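Local coordinates for protein diaminopimelate decarboxylase (Methanocaldococcus jannaschii, PDB 1TWI) that catalyses the pyridoxal-phosphate-dependent decarboxylation of meso-diaminopimelate to L-lysine, the last step of lysine biosynthesis, and works as a homodimer, at residues A[11-14]-A[19-22]; A[66-71]-A[75-80]; A[115-120]-A[146-151]; A[188-193]-A[232-237]; A[213-216]-A[220-223]. All coordinates share one frame; numbering follows the deposited sequence.

Interaction 1: A[11-14]-A[19-22]; sequences DGRF and YDAI
F14 and A21 have the closest CA atoms of the two segments, 5.8 Å apart, and A21 N donates to F14 O over 2.9 Å just where strand 19-20, the second strand of the 13-16/19-20 beta hairpin, passes into helix 21-28. The same carbonyl also receives a water, which in turn accepts from I22 N at 3.0 Å, so the first turn of the helix is tied to strand 13-16 twice, once directly and once through solvent. Among the side chains, R13 and D20 form a salt bridge. R13 NE meets D20 OD2 at 2.7 Å, in the guanidinium plane and on the syn lone pair of the carboxylate. NH2 adds weak, bent bonds to both oxygens, the two planes being 45° apart. D20 reaches the arginine because its CG lies anti to the backbone N (chi1 -175°), and I22 lays CD1 over one guanidinium face, toward the rim. Beyond this, F14 CD2 rests 3.8 Å from A21 CB, with F382 meeting the ring and V7 and I9 of strand 7-10 also packing on it. D20 is the N-cap of helix 21-28, its OD1 accepting from E23 N. One carboxylate therefore serves both the arginine and the helix start, and the positive charge of R13 would be expected to steady the anion that caps the helix.

Interaction 2: A[66-71]-A[75-80]; sequences YAYKAN and AITRLL. With PLP (pyridoxal-5'-phosphate), chain E.
The rings of Y66 and Y68 each take a methyl group from helix 74-82 over one face. L80 CD1 sits above the centre of the Y66 ring, 3.6 Å from its centroid and 14° off the normal, a CH-pi contact. T77 CG2 does likewise to Y68 at 3.8 Å from the centroid, though shifted toward the rim. I76 CG1 packs beside N71 OD1 (4.1 Å), an oxygen that accepts from N73 N. No hydrogen bond joins the segments directly; a water links Y68 OH to T77 O. Y66 CG lies anti to the backbone N (chi1 167°), which turns the ring toward the helix; the ring is held through its hydroxyl, because OH donates to N71 O over 2.7 Å, in the carbonyl plane and on a lone pair. T77 OG1 turns to S101, and N71 ND2 to G385. On the cofactor side, A67 CB lies 3.5 Å from PLP C5A. K69, the lysine that forms the internal aldimine, is unattached here, its NZ paired with D88. The segments thus form the first half of the beta-alpha-beta unit 62-67, 74-82, 86-89 of the TIM-type barrel, with I40 of helix 37-58 packing on I76 and L80, and helix 92-100 on Y68.

Interaction 3: A[115-120]-A[146-151]; sequences KTKEEI and AKELGE
On the surface of the pyridoxal-binding barrel domain, two successive helices meet through K117, in the first turn of helix 117-125, and E148, in the last turn of helix 136-149. K117 NZ is modelled 2.8 Å from E148 OE1, but this ion pairing is doubtful, because OE1 is placed too close to a neighbouring atom. The two side chains cross at about a right angle. The lysine leaves its helix with CG anti to the backbone N (chi1 -174°) and stays extended until its last bond, where chi4 of 89° turns the ammonium group; E148 is extended beyond CG. The hydrogen bond of K117 NZ with T145 OG1 is the secure tie to helix 136-149, to which E148 may add a second. A capping box starts the first helix and a Schellman motif closes the second. In the capping box, E119 N donates to T116 OG1 at 3.1 Å and T116 N returns a bond to E119 OE1 at 3.1 Å, using the anti lone pair of the carboxylate. In the Schellman motif, G150 takes a positive phi, with E151 N bonded to A146 O at 3.0 Å and G150 N to K147 O. The buried I120 packs on L141, I142 and T145, while A146 and L149 lean on I124. K115 O accepts from H308 of the second subunit.

Interaction 4: A[188-193]-A[232-237]; sequences IAMKAI and VVELKE
This is a largely apolar helix-to-helix contact on the outside of the barrel domain, between helix 188-198 and the C-terminal turns of helix 219-237. M190 and L235 share most of it. The thioether of M190 slides past L235 in the opposite direction, SD lying 3.7 Å from L235 CD2, while CE turns aside to E234 and lies 3.5 Å from E234 CG. The methionine reaches both neighbours because CG stands anti to the backbone N (chi1 177°) and the chain then bends at chi2 and again at chi3, which swings the methyl group toward the glutamate. E234 is extended, presenting its aliphatic CG and, more distantly, OE1 to the methyl. The two segment axes approach to 11.5 Å and cross at -47°, a wide spacing bridged by side chains rather than by close backbones. In the TIM-type barrel these helices flank strand 202-208, which lies between them in the chain, so the contact joins successive helices of the beta-alpha ring that surrounds the parallel strands. I193 meets the same leucine at about a right angle: I193 CD1 lies 3.9 Å from L235 CD2. I193 also packs on F157 of strand 153-160, and L235 touches I242. M190 reaches beyond the segment as well, to E238. I188, at the start of helix 188-198, packs on P313 of the second subunit.

Interaction 5: A[213-216]-A[220-223]; sequences SQLT and PFIE. With PLP (pyridoxal-5'-phosphate), chain E.
Apolar contacts join L215 to the first turn of helix 219-237. L215 CB lies 3.8 Å from F221 CE2, and one branch, CD1, comes equally near F221 CZ, so the leucine touches the outer end of the phenyl ring with both its stem and one methyl. The two side chains cross obliquely. CG of L215 is anti to the carbonyl carbon (chi1 -59°), and F221 has the same arrangement at chi1 -65°, which brings the ring end to the leucine even though its first bond does not point at the loop. P220 closes in more loosely, with its CB 4.4 Å from L215 CD1. L267 of helix 264-276 packs on F221. The backbone of L215 is hydrogen-bonded to G250 and G252, tying it to the neighbouring glycine loop, where G250 N itself binds the cofactor. Polar interaction is concentrated at the other end of the 213-216 loop, where S213 OG donates to PLP O1P. The modelled distance between these two atoms, 2.5 Å, is shorter than usual, and its exact value should not be leaned on. The serine hydroxyl lies anti to the backbone N (chi1 -168°); R293 N and G292 N bind the cofactor too. S213 further belongs to the pocket of the bound lysine. The chemistry thus divides the short loop: L215 rests in an apolar seat on the helix, whereas S213 OG gives its proton to the phosphate and has R293 NH2 as a further partner, so that one hydroxyl links the arginine to the cofactor.

Interactions 2 and 5 both touch the pyridoxal phosphate, interaction 2 with A67 at C5A and K69 beside the ring and aldehyde, and interaction 5 with S213 at the phosphate; their centres are 22 Å apart and their nearest atoms about 8 Å. Interaction 4 shares helix 219-237 with interaction 5, whose segments nest inside the loop that interaction 4 closes, with centres 24 Å apart. Interaction 3 lies 24 Å from interaction 4 and 25 Å from interaction 2, centre to centre, and belongs to the same barrel domain; interactions 2, 3 and 4 all have residues touching the second subunit. Interaction 1 is remote from the annotated sites, its centre 52 Å from interaction 3 and 56 Å from interaction 4.

Interaction 1: A[11-14]-A[19-22]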
# COMPACT_ATOMS: atom_id res chain seq x y z
N ASP A 11 -19.79 -1.84 -31.45
CA ASP A 11 -20.82 -2.85 -31.38
C ASP A 11 -21.26 -3.13 -29.94
O ASP A 11 -21.39 -4.29 -29.56
CB ASP A 11 -20.36 -4.16 -32.02
CG ASP A 11 -20.08 -4.02 -33.52
OD1 ASP A 11 -19.20 -3.22 -33.92
OD2 ASP A 11 -20.77 -4.74 -34.32
N GLY A 12 -21.46 -2.07 -29.15
CA GLY A 12 -21.92 -2.23 -27.79
C GLY A 12 -20.95 -2.84 -26.78
O GLY A 12 -21.39 -3.27 -25.71
N ARG A 13 -19.67 -2.92 -27.14
CA ARG A 13 -18.63 -3.45 -26.26
C ARG A 13 -17.42 -2.53 -26.20
O ARG A 13 -17.14 -1.76 -27.13
CB ARG A 13 -18.18 -4.85 -26.71
CG ARG A 13 -19.32 -5.84 -26.65
CD ARG A 13 -19.09 -7.03 -27.57
NE ARG A 13 -18.10 -7.98 -27.05
CZ ARG A 13 -18.35 -8.96 -26.16
NH1 ARG A 13 -19.57 -9.14 -25.66
NH2 ARG A 13 -17.36 -9.78 -25.80
N PHE A 14 -16.68 -2.64 -25.10
CA PHE A 14 -15.48 -1.81 -24.93
C PHE A 14 -14.25 -2.46 -25.57
O PHE A 14 -13.99 -3.66 -25.37
CB PHE A 14 -15.25 -1.59 -23.42
CG PHE A 14 -14.06 -0.69 -23.07
CD1 PHE A 14 -13.98 0.60 -23.56
CD2 PHE A 14 -13.07 -1.13 -22.17
CE1 PHE A 14 -12.92 1.50 -23.14
CE2 PHE A 14 -12.01 -0.26 -21.76
CZ PHE A 14 -11.95 1.06 -22.25
N TYR A 19 -8.72 -4.57 -29.28
CA TYR A 19 -9.02 -5.87 -28.66
C TYR A 19 -10.24 -5.78 -27.74
O TYR A 19 -10.36 -4.90 -26.91
CB TYR A 19 -7.80 -6.35 -27.88
CG TYR A 19 -6.59 -6.52 -28.78
CD1 TYR A 19 -6.42 -7.67 -29.56
CD2 TYR A 19 -5.61 -5.51 -28.87
CE1 TYR A 19 -5.28 -7.82 -30.42
CE2 TYR A 19 -4.50 -5.66 -29.73
CZ TYR A 19 -4.36 -6.82 -30.48
OH TYR A 19 -3.25 -6.99 -31.29
N ASP A 20 -11.17 -6.71 -27.90
CA ASP A 20 -12.40 -6.75 -27.08
C ASP A 20 -12.02 -6.92 -25.57
O ASP A 20 -11.44 -7.93 -25.19
CB ASP A 20 -13.20 -7.95 -27.58
CG ASP A 20 -14.54 -8.08 -26.95
OD1 ASP A 20 -14.62 -8.27 -25.73
OD2 ASP A 20 -15.52 -8.03 -27.72
N ALA A 21 -12.37 -5.97 -24.71
CA ALA A 21 -11.94 -6.07 -23.31
C ALA A 21 -12.50 -7.25 -22.56
O ALA A 21 -11.79 -7.85 -21.73
CB ALA A 21 -12.27 -4.80 -22.55
N ILE A 22 -13.78 -7.53 -22.81
CA ILE A 22 -14.42 -8.68 -22.15
C ILE A 22 -13.71 -9.97 -22.56
O ILE A 22 -13.50 -10.86 -21.72
CB ILE A 22 -15.93 -8.74 -22.50
CG1 ILE A 22 -16.65 -7.56 -21.83
CG2 ILE A 22 -16.56 -10.04 -21.90
CD1 ILE A 22 -18.05 -7.35 -22.37
O HOH W 1 -15.60 -5.72 -24.45

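Interaction 2: A[66-71]-A[75-80]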
# COMPACT_ATOMS: atom_id res chain seq x y z
N TYR A 66 12.07 9.03 -17.77
CA TYR A 66 10.83 8.45 -17.25
C TYR A 66 10.94 8.06 -15.78
O TYR A 66 11.87 7.40 -15.39
CB TYR A 66 10.40 7.26 -18.15
CG TYR A 66 9.33 6.41 -17.56
CD1 TYR A 66 8.06 6.93 -17.27
CD2 TYR A 66 9.59 5.07 -17.24
CE1 TYR A 66 7.07 6.15 -16.70
CE2 TYR A 66 8.61 4.27 -16.66
CZ TYR A 66 7.35 4.81 -16.38
OH TYR A 66 6.43 4.02 -15.74
N ALA A 67 9.99 8.50 -14.96
CA ALA A 67 10.09 8.17 -13.55
C ALA A 67 9.61 6.72 -13.29
O ALA A 67 8.38 6.43 -13.30
CB ALA A 67 9.24 9.12 -12.74
N TYR A 68 10.59 5.83 -13.10
CA TYR A 68 10.32 4.42 -12.88
C TYR A 68 9.37 4.14 -11.75
O TYR A 68 8.64 3.15 -11.80
CB TYR A 68 11.63 3.64 -12.60
CG TYR A 68 12.29 3.14 -13.87
CD1 TYR A 68 12.16 3.88 -15.07
CD2 TYR A 68 13.02 1.94 -13.89
CE1 TYR A 68 12.77 3.41 -16.27
CE2 TYR A 68 13.64 1.46 -15.07
CZ TYR A 68 13.52 2.19 -16.24
OH TYR A 68 14.18 1.79 -17.37
N LYS A 69 9.31 5.03 -10.77
CA LYS A 69 8.45 4.73 -9.62
C LYS A 69 7.00 4.59 -10.05
O LYS A 69 6.20 3.97 -9.35
CB LYS A 69 8.57 5.77 -8.52
CG LYS A 69 7.99 7.16 -8.82
CD LYS A 69 8.96 8.27 -8.30
CE LYS A 69 9.95 8.61 -9.45
NZ LYS A 69 11.06 9.50 -9.16
N ALA A 70 6.65 5.17 -11.21
CA ALA A 70 5.27 5.08 -11.72
C ALA A 70 4.86 3.70 -12.24
O ALA A 70 3.68 3.30 -12.14
CB ALA A 70 5.03 6.14 -12.80
N ASN A 71 5.83 2.94 -12.73
CA ASN A 71 5.56 1.60 -13.30
C ASN A 71 6.91 1.12 -13.84
O ASN A 71 7.40 1.68 -14.85
CB ASN A 71 4.57 1.70 -14.47
CG ASN A 71 4.01 0.31 -14.87
OD1 ASN A 71 4.72 -0.69 -14.83
ND2 ASN A 71 2.75 0.26 -15.27
N ALA A 75 8.59 -5.14 -19.22
CA ALA A 75 8.20 -4.92 -20.63
C ALA A 75 7.97 -3.42 -20.88
O ALA A 75 8.33 -2.89 -21.95
CB ALA A 75 6.91 -5.71 -21.00
N ILE A 76 7.35 -2.75 -19.91
CA ILE A 76 7.04 -1.31 -20.06
C ILE A 76 8.34 -0.50 -20.15
O ILE A 76 8.46 0.40 -20.99
CB ILE A 76 6.16 -0.78 -18.87
CG1 ILE A 76 4.81 -1.51 -18.84
CG2 ILE A 76 5.96 0.76 -18.98
CD1 ILE A 76 4.07 -1.50 -20.20
N THR A 77 9.32 -0.80 -19.28
CA THR A 77 10.58 -0.09 -19.30
C THR A 77 11.37 -0.43 -20.58
O THR A 77 12.05 0.44 -21.14
CB THR A 77 11.43 -0.37 -18.00
OG1 THR A 77 11.69 -1.77 -17.90
CG2 THR A 77 10.67 0.11 -16.75
N ARG A 78 11.28 -1.67 -21.06
CA ARG A 78 11.99 -1.97 -22.31
C ARG A 78 11.35 -1.23 -23.47
O ARG A 78 12.05 -0.78 -24.37
CB ARG A 78 12.06 -3.51 -22.58
CG ARG A 78 13.09 -4.17 -21.65
CD ARG A 78 13.37 -5.64 -21.89
NE ARG A 78 14.15 -5.83 -23.12
CZ ARG A 78 15.48 -5.75 -23.24
NH1 ARG A 78 16.31 -5.47 -22.23
NH2 ARG A 78 15.99 -5.96 -24.45
N LEU A 79 10.02 -1.12 -23.43
CA LEU A 79 9.30 -0.37 -24.49
C LEU A 79 9.82 1.05 -24.47
O LEU A 79 10.26 1.59 -25.51
CB LEU A 79 7.79 -0.35 -24.19
CG LEU A 79 6.92 0.61 -25.07
CD1 LEU A 79 7.02 0.29 -26.63
CD2 LEU A 79 5.46 0.55 -24.54
N LEU A 80 9.75 1.69 -23.29
CA LEU A 80 10.21 3.06 -23.18
C LEU A 80 11.69 3.23 -23.59
O LEU A 80 12.01 4.18 -24.31
CB LEU A 80 9.89 3.65 -21.76
CG LEU A 80 8.39 3.99 -21.70
CD1 LEU A 80 7.93 4.12 -20.24
CD2 LEU A 80 8.16 5.31 -22.49
N1 PLP E . 10.76 13.11 -10.23
C2 PLP E . 10.77 12.93 -8.86
C2A PLP E . 12.04 13.41 -8.11
C3 PLP E . 9.67 12.30 -8.28
O3 PLP E . 9.72 12.13 -6.94
C4 PLP E . 8.57 11.90 -8.99
C4A PLP E . 7.38 11.20 -8.23
O4A PLP E . 7.61 10.83 -7.13
C5 PLP E . 8.54 12.09 -10.39
C6 PLP E . 9.64 12.71 -10.96
C5A PLP E . 7.41 11.72 -11.34
O4P PLP E . 6.16 12.37 -10.98
P PLP E . 4.87 12.24 -11.89
O1P PLP E . 3.86 13.02 -11.15
O2P PLP E . 4.55 10.78 -11.92
O3P PLP E . 5.18 12.81 -13.20
O HOH W 2 12.82 2.41 -19.51

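Interaction 3: A[115-120]-A[146-151]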
# COMPACT_ATOMS: atom_id res chain seq x y z
N LYS A 115 20.17 7.56 -0.21
CA LYS A 115 20.96 6.72 -1.06
C LYS A 115 22.00 6.02 -0.19
O LYS A 115 22.69 6.64 0.57
CB LYS A 115 21.64 7.56 -2.14
CG LYS A 115 20.61 8.41 -2.95
CD LYS A 115 20.93 8.33 -4.42
CE LYS A 115 20.52 9.59 -5.34
NZ LYS A 115 20.13 10.88 -4.67
N THR A 116 22.11 4.72 -0.33
CA THR A 116 23.06 3.97 0.47
C THR A 116 24.36 3.81 -0.27
O THR A 116 24.45 3.94 -1.51
CB THR A 116 22.57 2.53 0.71
OG1 THR A 116 22.54 1.88 -0.57
CG2 THR A 116 21.18 2.48 1.36
N LYS A 117 25.38 3.43 0.47
CA LYS A 117 26.67 3.26 -0.15
C LYS A 117 26.59 2.22 -1.27
O LYS A 117 27.20 2.39 -2.33
CB LYS A 117 27.72 2.79 0.88
CG LYS A 117 29.14 2.74 0.26
CD LYS A 117 30.16 2.77 1.38
CE LYS A 117 31.52 3.25 0.91
NZ LYS A 117 31.76 4.73 0.95
N GLU A 118 25.88 1.13 -1.03
CA GLU A 118 25.77 0.12 -2.09
C GLU A 118 25.13 0.68 -3.38
O GLU A 118 25.51 0.33 -4.48
CB GLU A 118 24.94 -1.06 -1.60
CG GLU A 118 25.63 -1.83 -0.44
CD GLU A 118 25.72 -1.12 0.96
OE1 GLU A 118 24.97 -0.11 1.36
OE2 GLU A 118 26.60 -1.65 1.73
N GLU A 119 24.11 1.53 -3.22
CA GLU A 119 23.43 2.12 -4.38
C GLU A 119 24.37 3.08 -5.09
O GLU A 119 24.34 3.21 -6.33
CB GLU A 119 22.16 2.86 -3.94
CG GLU A 119 21.03 1.89 -3.57
CD GLU A 119 19.79 2.63 -3.04
OE1 GLU A 119 19.97 3.54 -2.18
OE2 GLU A 119 18.65 2.28 -3.43
N ILE A 120 25.16 3.81 -4.32
CA ILE A 120 26.10 4.75 -4.95
C ILE A 120 27.18 3.96 -5.75
O ILE A 120 27.54 4.35 -6.87
CB ILE A 120 26.71 5.67 -3.85
CG1 ILE A 120 25.60 6.64 -3.39
CG2 ILE A 120 27.94 6.47 -4.40
CD1 ILE A 120 25.76 7.21 -2.00
N ALA A 146 33.28 7.41 -4.45
CA ALA A 146 33.96 7.59 -5.72
C ALA A 146 35.49 7.47 -5.44
O ALA A 146 36.23 6.87 -6.23
CB ALA A 146 33.63 9.03 -6.30
N LYS A 147 35.95 8.09 -4.36
CA LYS A 147 37.38 8.01 -4.00
C LYS A 147 37.77 6.51 -3.79
O LYS A 147 38.80 6.06 -4.30
CB LYS A 147 37.66 8.77 -2.72
CG LYS A 147 39.13 8.70 -2.25
CD LYS A 147 39.23 9.31 -0.85
CE LYS A 147 40.70 9.57 -0.36
NZ LYS A 147 40.66 10.20 1.03
N GLU A 148 36.93 5.75 -3.08
CA GLU A 148 37.26 4.34 -2.86
C GLU A 148 37.36 3.53 -4.17
O GLU A 148 38.25 2.66 -4.32
CB GLU A 148 36.23 3.70 -1.91
CG GLU A 148 36.35 4.24 -0.50
CD GLU A 148 35.33 3.62 0.44
OE1 GLU A 148 34.13 3.58 0.04
OE2 GLU A 148 35.72 3.16 1.55
N LEU A 149 36.48 3.80 -5.12
CA LEU A 149 36.53 3.08 -6.38
C LEU A 149 37.55 3.67 -7.38
O LEU A 149 37.70 3.15 -8.47
CB LEU A 149 35.12 3.09 -7.03
CG LEU A 149 33.98 2.51 -6.22
CD1 LEU A 149 32.61 2.67 -7.04
CD2 LEU A 149 34.24 1.08 -6.00
N GLY A 150 38.22 4.77 -7.04
CA GLY A 150 39.17 5.35 -7.98
C GLY A 150 38.46 5.94 -9.23
O GLY A 150 38.97 5.89 -10.36
N GLU A 151 37.29 6.50 -9.02
CA GLU A 151 36.49 7.07 -10.10
C GLU A 151 36.02 8.51 -9.77
O GLU A 151 36.30 9.02 -8.69
CB GLU A 151 35.26 6.18 -10.31
CG GLU A 151 35.56 4.82 -10.91
CD GLU A 151 36.17 4.92 -12.31
OE1 GLU A 151 35.79 5.83 -13.08
OE2 GLU A 151 37.03 4.09 -12.65

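Interaction 4: A[188-193]-A[232-237]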
# COMPACT_ATOMS: atom_id res chain seq x y z
N ILE A 188 21.86 26.76 1.76
CA ILE A 188 22.32 25.37 1.76
C ILE A 188 22.69 24.86 0.39
O ILE A 188 23.72 24.22 0.20
CB ILE A 188 21.24 24.47 2.41
CG1 ILE A 188 21.13 24.85 3.88
CG2 ILE A 188 21.61 22.94 2.25
CD1 ILE A 188 20.06 24.05 4.62
N ALA A 189 21.85 25.12 -0.60
CA ALA A 189 22.18 24.62 -1.92
C ALA A 189 23.52 25.21 -2.44
O ALA A 189 24.35 24.50 -3.04
CB ALA A 189 20.96 24.90 -2.93
N MET A 190 23.75 26.50 -2.24
CA MET A 190 25.01 27.10 -2.70
C MET A 190 26.20 26.48 -1.90
O MET A 190 27.27 26.20 -2.46
CB MET A 190 25.00 28.62 -2.50
CG MET A 190 26.33 29.33 -2.89
SD MET A 190 26.64 29.28 -4.65
CE MET A 190 25.34 30.51 -5.36
N LYS A 191 26.01 26.29 -0.60
CA LYS A 191 27.08 25.68 0.22
C LYS A 191 27.44 24.26 -0.31
O LYS A 191 28.62 23.92 -0.47
CB LYS A 191 26.64 25.59 1.67
CG LYS A 191 27.62 24.96 2.66
CD LYS A 191 26.91 24.99 4.04
CE LYS A 191 27.26 23.75 4.88
NZ LYS A 191 28.53 23.85 5.63
N ALA A 192 26.41 23.46 -0.63
CA ALA A 192 26.65 22.11 -1.12
C ALA A 192 27.41 22.13 -2.45
O ALA A 192 28.37 21.35 -2.66
CB ALA A 192 25.30 21.33 -1.28
N ILE A 193 26.99 22.98 -3.37
CA ILE A 193 27.66 23.00 -4.65
C ILE A 193 29.10 23.53 -4.51
O ILE A 193 30.01 23.05 -5.22
CB ILE A 193 26.85 23.86 -5.69
CG1 ILE A 193 25.53 23.12 -5.99
CG2 ILE A 193 27.69 24.14 -6.96
CD1 ILE A 193 24.58 23.94 -6.76
N VAL A 232 20.37 29.43 -11.11
CA VAL A 232 21.45 29.19 -12.08
C VAL A 232 22.19 30.52 -12.29
O VAL A 232 23.43 30.56 -12.43
CB VAL A 232 20.90 28.57 -13.42
CG1 VAL A 232 22.01 28.38 -14.42
CG2 VAL A 232 20.32 27.11 -13.13
N VAL A 233 21.44 31.63 -12.30
CA VAL A 233 22.09 32.95 -12.45
C VAL A 233 22.95 33.20 -11.20
O VAL A 233 24.12 33.60 -11.32
CB VAL A 233 21.05 34.12 -12.59
CG1 VAL A 233 21.77 35.49 -12.54
CG2 VAL A 233 20.30 33.99 -13.92
N GLU A 234 22.39 32.98 -10.01
CA GLU A 234 23.18 33.14 -8.77
C GLU A 234 24.49 32.31 -8.81
O GLU A 234 25.56 32.79 -8.39
CB GLU A 234 22.34 32.75 -7.56
CG GLU A 234 23.03 33.01 -6.19
CD GLU A 234 22.17 32.60 -4.97
OE1 GLU A 234 22.69 32.62 -3.82
OE2 GLU A 234 20.97 32.26 -5.14
N LEU A 235 24.43 31.08 -9.33
CA LEU A 235 25.63 30.26 -9.43
C LEU A 235 26.63 30.90 -10.40
O LEU A 235 27.84 30.95 -10.13
CB LEU A 235 25.28 28.85 -9.90
CG LEU A 235 24.66 27.95 -8.84
CD1 LEU A 235 24.09 26.73 -9.56
CD2 LEU A 235 25.71 27.52 -7.77
N LYS A 236 26.13 31.38 -11.52
CA LYS A 236 26.98 32.00 -12.53
C LYS A 236 27.72 33.24 -11.95
O LYS A 236 28.87 33.48 -12.29
CB LYS A 236 26.14 32.41 -13.74
CG LYS A 236 26.98 32.94 -14.90
CD LYS A 236 27.74 31.80 -15.52
CE LYS A 236 28.71 32.28 -16.55
NZ LYS A 236 28.02 32.25 -17.81
N GLU A 237 27.06 34.01 -11.09
CA GLU A 237 27.72 35.14 -10.44
C GLU A 237 28.89 34.64 -9.58
O GLU A 237 29.87 35.39 -9.33
CB GLU A 237 26.74 35.93 -9.57
CG GLU A 237 25.70 36.70 -10.39
CD GLU A 237 24.45 37.12 -9.60
OE1 GLU A 237 23.67 37.93 -10.14
OE2 GLU A 237 24.23 36.65 -8.44

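Interaction 5: A[213-216]-A[220-223]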
# COMPACT_ATOMS: atom_id res chain seq x y z
N SER A 213 3.00 16.47 -7.72
CA SER A 213 2.45 15.51 -8.67
C SER A 213 0.96 15.77 -8.91
O SER A 213 0.28 16.36 -8.07
CB SER A 213 2.68 14.08 -8.13
OG SER A 213 2.43 13.04 -9.11
N GLN A 214 0.51 15.33 -10.08
CA GLN A 214 -0.86 15.51 -10.55
C GLN A 214 -1.25 17.00 -10.45
O GLN A 214 -2.29 17.37 -9.88
CB GLN A 214 -1.83 14.59 -9.74
CG GLN A 214 -3.31 14.72 -10.11
CD GLN A 214 -3.59 14.49 -11.61
OE1 GLN A 214 -4.66 14.91 -12.16
NE2 GLN A 214 -2.68 13.80 -12.28
N LEU A 215 -0.39 17.84 -11.04
CA LEU A 215 -0.57 19.29 -11.08
C LEU A 215 -1.19 19.58 -12.45
O LEU A 215 -0.57 19.33 -13.50
CB LEU A 215 0.79 20.00 -10.99
CG LEU A 215 1.56 19.63 -9.70
CD1 LEU A 215 2.84 20.42 -9.62
CD2 LEU A 215 0.69 19.96 -8.51
N THR A 216 -2.43 20.08 -12.42
CA THR A 216 -3.17 20.37 -13.64
C THR A 216 -3.29 21.88 -13.87
O THR A 216 -4.31 22.36 -14.36
CB THR A 216 -4.62 19.77 -13.56
OG1 THR A 216 -5.25 20.23 -12.36
CG2 THR A 216 -4.59 18.23 -13.52
N PRO A 220 2.39 26.59 -11.37
CA PRO A 220 3.47 26.10 -10.47
C PRO A 220 4.76 25.80 -11.27
O PRO A 220 5.90 26.04 -10.80
CB PRO A 220 2.88 24.83 -9.87
CG PRO A 220 1.41 24.95 -10.07
CD PRO A 220 1.23 25.70 -11.35
N PHE A 221 4.58 25.27 -12.47
CA PHE A 221 5.74 24.96 -13.32
C PHE A 221 6.46 26.21 -13.79
O PHE A 221 7.70 26.25 -13.82
CB PHE A 221 5.33 24.13 -14.53
CG PHE A 221 4.82 22.77 -14.16
CD1 PHE A 221 5.68 21.82 -13.61
CD2 PHE A 221 3.49 22.47 -14.28
CE1 PHE A 221 5.22 20.61 -13.18
CE2 PHE A 221 2.98 21.22 -13.85
CZ PHE A 221 3.84 20.30 -13.30
N ILE A 222 5.72 27.23 -14.19
CA ILE A 222 6.36 28.48 -14.59
C ILE A 222 7.17 29.02 -13.37
O ILE A 222 8.32 29.39 -13.50
CB ILE A 222 5.27 29.58 -14.98
CG1 ILE A 222 4.53 29.17 -16.25
CG2 ILE A 222 5.94 30.92 -15.23
CD1 ILE A 222 3.19 29.95 -16.49
N GLU A 223 6.56 29.05 -12.19
CA GLU A 223 7.24 29.59 -11.01
C GLU A 223 8.48 28.74 -10.65
O GLU A 223 9.52 29.27 -10.28
CB GLU A 223 6.27 29.66 -9.82
CG GLU A 223 6.90 30.17 -8.50
CD GLU A 223 7.26 31.65 -8.55
OE1 GLU A 223 6.87 32.38 -9.51
OE2 GLU A 223 7.94 32.09 -7.58
N1 PLP E . 10.76 13.11 -10.23
C2 PLP E . 10.77 12.93 -8.86
C2A PLP E . 12.04 13.41 -8.11
C3 PLP E . 9.67 12.30 -8.28
O3 PLP E . 9.72 12.13 -6.94
C4 PLP E . 8.57 11.90 -8.99
C4A PLP E . 7.38 11.20 -8.23
O4A PLP E . 7.61 10.83 -7.13
C5 PLP E . 8.54 12.09 -10.39
C6 PLP E . 9.64 12.71 -10.96
C5A PLP E . 7.41 11.72 -11.34
O4P PLP E . 6.16 12.37 -10.98
P PLP E . 4.87 12.24 -11.89
O1P PLP E . 3.86 13.02 -11.15
O2P PLP E . 4.55 10.78 -11.92
O3P PLP E . 5.18 12.81 -13.20